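Local coordinates for protein DnaJ homolog subfamily C member 27-A (Xenopus laevis, PDB 6JMG) that binds GTP with magnesium as a Rab-family small GTPase fused to a DnaJ domain, and is possibly involved in regulating MEK/ERK signalling, at residues 14-18 and 63-67. Numbering follows the deposited sequence.
Sequences ALRIK and REIKV
Leu15, Arg16 and Ile17 pair in parallel with Ile65, Lys66 and Val67, joining two neighbouring strands of the Ras-like P-loop GTPase sheet at the end remote from the nucleotide. Three backbone hydrogen bonds establish the register: Leu15 N to Glu64 O (2.8 Å), Lys66 N to Leu15 O (2.6 Å) and Ile17 N to Lys66 O (3.0 Å), all close to straight. The short segment axes are turned 38° from parallel.

Packing is tight where Ile17, Ile65 and Val67 lie buried on one face, and opens out at Leu15. Helix 171-187 packs Tyr179 and Ile182 on Ile17, Tyr179 on Val67 and Cys186 on Leu15. Ile17 CG1 sits between its backbone N and carbonyl carbon (chi1 72°); this, with chi2 extended, brings CD1 to Ile65 CG2 at 3.7 Å and to Val67 CG2 at 4.0 Å. Cutting Ile17 back to an alanine is likely to leave a gap between these two methyls and take away the contact with Tyr179 and Ile182.

The opposite face is looser and more exposed: the methylene CD of Lys66 lies over a face of the Arg16 guanidinium, while Arg16 NE and Lys66 NZ stay 4.6 Å apart as like charges. Back on the face of Ile65, at its outer end, Arg63, bent at chi2 and chi3, crosses the Leu15 side chain at about a right angle, its NH1 reaching 3.4 Å from Leu15 CD2.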
ATOM      1  N   ALA A  14      23.571   2.795  -8.807  1.00 88.56           N
ATOM      2  CA  ALA A  14      23.192   2.807  -7.392  1.00 85.73           C
ATOM      3  C   ALA A  14      21.775   3.325  -7.209  1.00 90.56           C
ATOM      4  O   ALA A  14      21.392   4.368  -7.742  1.00 95.48           O
ATOM      5  CB  ALA A  14      24.153   3.638  -6.581  1.00 82.68           C
ATOM      6  N   LEU A  15      21.000   2.608  -6.413  1.00 82.59           N
ATOM      7  CA  LEU A  15      19.576   2.868  -6.319  1.00 76.72           C
ATOM      8  C   LEU A  15      19.274   3.884  -5.223  1.00 71.62           C
ATOM      9  O   LEU A  15      19.833   3.816  -4.124  1.00 75.18           O
ATOM     10  CB  LEU A  15      18.846   1.556  -6.043  1.00 85.50           C
ATOM     11  CG  LEU A  15      17.451   1.389  -6.616  1.00 87.69           C
ATOM     12  CD1 LEU A  15      17.337   2.101  -7.956  1.00 98.74           C
ATOM     13  CD2 LEU A  15      17.176  -0.082  -6.754  1.00 81.46           C
ATOM     14  N   ARG A  16      18.381   4.824  -5.524  1.00 57.78           N
ATOM     15  CA  ARG A  16      18.001   5.863  -4.578  1.00 59.56           C
ATOM     16  C   ARG A  16      16.518   5.730  -4.278  1.00 61.76           C
ATOM     17  O   ARG A  16      15.683   5.901  -5.171  1.00 71.34           O
ATOM     18  CB  ARG A  16      18.342   7.250  -5.126  1.00 72.38           C
ATOM     19  CG  ARG A  16      19.715   7.265  -5.817  1.00 89.09           C
ATOM     20  CD  ARG A  16      20.029   8.551  -6.576  1.00 95.45           C
ATOM     21  NE  ARG A  16      20.963   9.397  -5.841  1.00107.77           N
ATOM     22  CZ  ARG A  16      22.282   9.222  -5.835  1.00114.25           C
ATOM     23  NH1 ARG A  16      22.827   8.223  -6.520  1.00108.68           N
ATOM     24  NH2 ARG A  16      23.057  10.041  -5.133  1.00118.83           N
ATOM     25  N   ILE A  17      16.188   5.449  -3.013  1.00 64.11           N
ATOM     26  CA  ILE A  17      14.813   5.189  -2.598  1.00 57.32           C
ATOM     27  C   ILE A  17      14.493   6.074  -1.406  1.00 57.19           C
ATOM     28  O   ILE A  17      15.377   6.647  -0.766  1.00 63.81           O
ATOM     29  CB  ILE A  17      14.559   3.706  -2.240  1.00 59.83           C
ATOM     30  CG1 ILE A  17      15.233   3.341  -0.911  1.00 58.60           C
ATOM     31  CG2 ILE A  17      15.081   2.777  -3.321  1.00 62.85           C
ATOM     32  CD1 ILE A  17      14.937   1.915  -0.450  1.00 63.61           C
ATOM     33  N   LYS A  18      13.198   6.168  -1.127  1.00 49.18           N
ATOM     34  CA  LYS A  18      12.615   6.985  -0.075  1.00 57.82           C
ATOM     35  C   LYS A  18      11.760   6.096   0.833  1.00 68.42           C
ATOM     36  O   LYS A  18      10.911   5.341   0.349  1.00 54.75           O
ATOM     37  CB  LYS A  18      11.769   8.102  -0.692  1.00 44.76           C
ATOM     38  CG  LYS A  18      10.891   8.837   0.309  1.00 55.00           C
ATOM     39  CD  LYS A  18       9.964   9.849  -0.376  1.00 54.29           C
ATOM     40  CE  LYS A  18       9.435  10.859   0.619  1.00 50.35           C
ATOM     41  NZ  LYS A  18       7.970  10.933   0.514  1.00 61.08           N
ATOM     42  N   ARG A  63      22.691  -5.057  -5.038  1.00115.38           N
ATOM     43  CA  ARG A  63      22.420  -3.685  -5.414  1.00102.61           C
ATOM     44  C   ARG A  63      22.791  -2.799  -4.237  1.00 91.01           C
ATOM     45  O   ARG A  63      22.515  -3.140  -3.082  1.00 80.66           O
ATOM     46  CB  ARG A  63      20.944  -3.485  -5.761  1.00103.84           C
ATOM     47  CG  ARG A  63      20.437  -4.270  -6.962  1.00109.33           C
ATOM     48  CD  ARG A  63      19.896  -3.322  -8.018  1.00106.67           C
ATOM     49  NE  ARG A  63      20.835  -2.230  -8.260  1.00106.96           N
ATOM     50  CZ  ARG A  63      20.517  -1.096  -8.871  1.00102.86           C
ATOM     51  NH1 ARG A  63      19.274  -0.909  -9.287  1.00100.23           N
ATOM     52  NH2 ARG A  63      21.440  -0.154  -9.059  1.00101.79           N
ATOM     53  N   GLU A  64      23.437  -1.674  -4.530  1.00 84.88           N
ATOM     54  CA  GLU A  64      23.733  -0.681  -3.511  1.00 86.13           C
ATOM     55  C   GLU A  64      22.584   0.324  -3.459  1.00 86.56           C
ATOM     56  O   GLU A  64      22.203   0.898  -4.490  1.00 84.98           O
ATOM     57  CB  GLU A  64      25.057   0.019  -3.794  1.00 85.00           C
ATOM     58  CG  GLU A  64      25.872   0.265  -2.537  1.00105.68           C
ATOM     59  CD  GLU A  64      26.640  -0.971  -2.083  1.00126.42           C
ATOM     60  OE1 GLU A  64      27.408  -1.533  -2.895  1.00131.14           O
ATOM     61  OE2 GLU A  64      26.460  -1.394  -0.920  1.00132.21           O
ATOM     62  N   ILE A  65      22.020   0.516  -2.264  1.00 72.38           N
ATOM     63  CA  ILE A  65      20.809   1.311  -2.083  1.00 73.64           C
ATOM     64  C   ILE A  65      21.134   2.508  -1.195  1.00 75.79           C
ATOM     65  O   ILE A  65      21.623   2.343  -0.072  1.00 78.98           O
ATOM     66  CB  ILE A  65      19.665   0.497  -1.444  1.00 71.42           C
ATOM     67  CG1 ILE A  65      19.547  -0.910  -2.037  1.00 82.84           C
ATOM     68  CG2 ILE A  65      18.357   1.249  -1.564  1.00 60.62           C
ATOM     69  CD1 ILE A  65      19.502  -0.962  -3.548  1.00 94.86           C
ATOM     70  N   LYS A  66      20.822   3.704  -1.683  1.00 69.60           N
ATOM     71  CA  LYS A  66      20.877   4.909  -0.872  1.00 68.75           C
ATOM     72  C   LYS A  66      19.452   5.211  -0.424  1.00 67.66           C
ATOM     73  O   LYS A  66      18.565   5.425  -1.259  1.00 68.93           O
ATOM     74  CB  LYS A  66      21.489   6.073  -1.654  1.00 78.04           C
ATOM     75  CG  LYS A  66      21.538   7.406  -0.892  1.00 96.64           C
ATOM     76  CD  LYS A  66      21.855   8.602  -1.819  1.00110.14           C
ATOM     77  CE  LYS A  66      21.638   9.976  -1.134  1.00107.15           C
ATOM     78  NZ  LYS A  66      20.310  10.628  -1.438  1.00 96.69           N
ATOM     79  N   VAL A  67      19.227   5.219   0.890  1.00 70.65           N
ATOM     80  CA  VAL A  67      17.885   5.243   1.463  1.00 54.84           C
ATOM     81  C   VAL A  67      17.654   6.595   2.116  1.00 56.84           C
ATOM     82  O   VAL A  67      18.337   6.954   3.081  1.00 68.46           O
ATOM     83  CB  VAL A  67      17.686   4.118   2.485  1.00 53.87           C
ATOM     84  CG1 VAL A  67      16.264   4.098   2.937  1.00 47.78           C
ATOM     85  CG2 VAL A  67      18.102   2.782   1.903  1.00 48.97           C
TER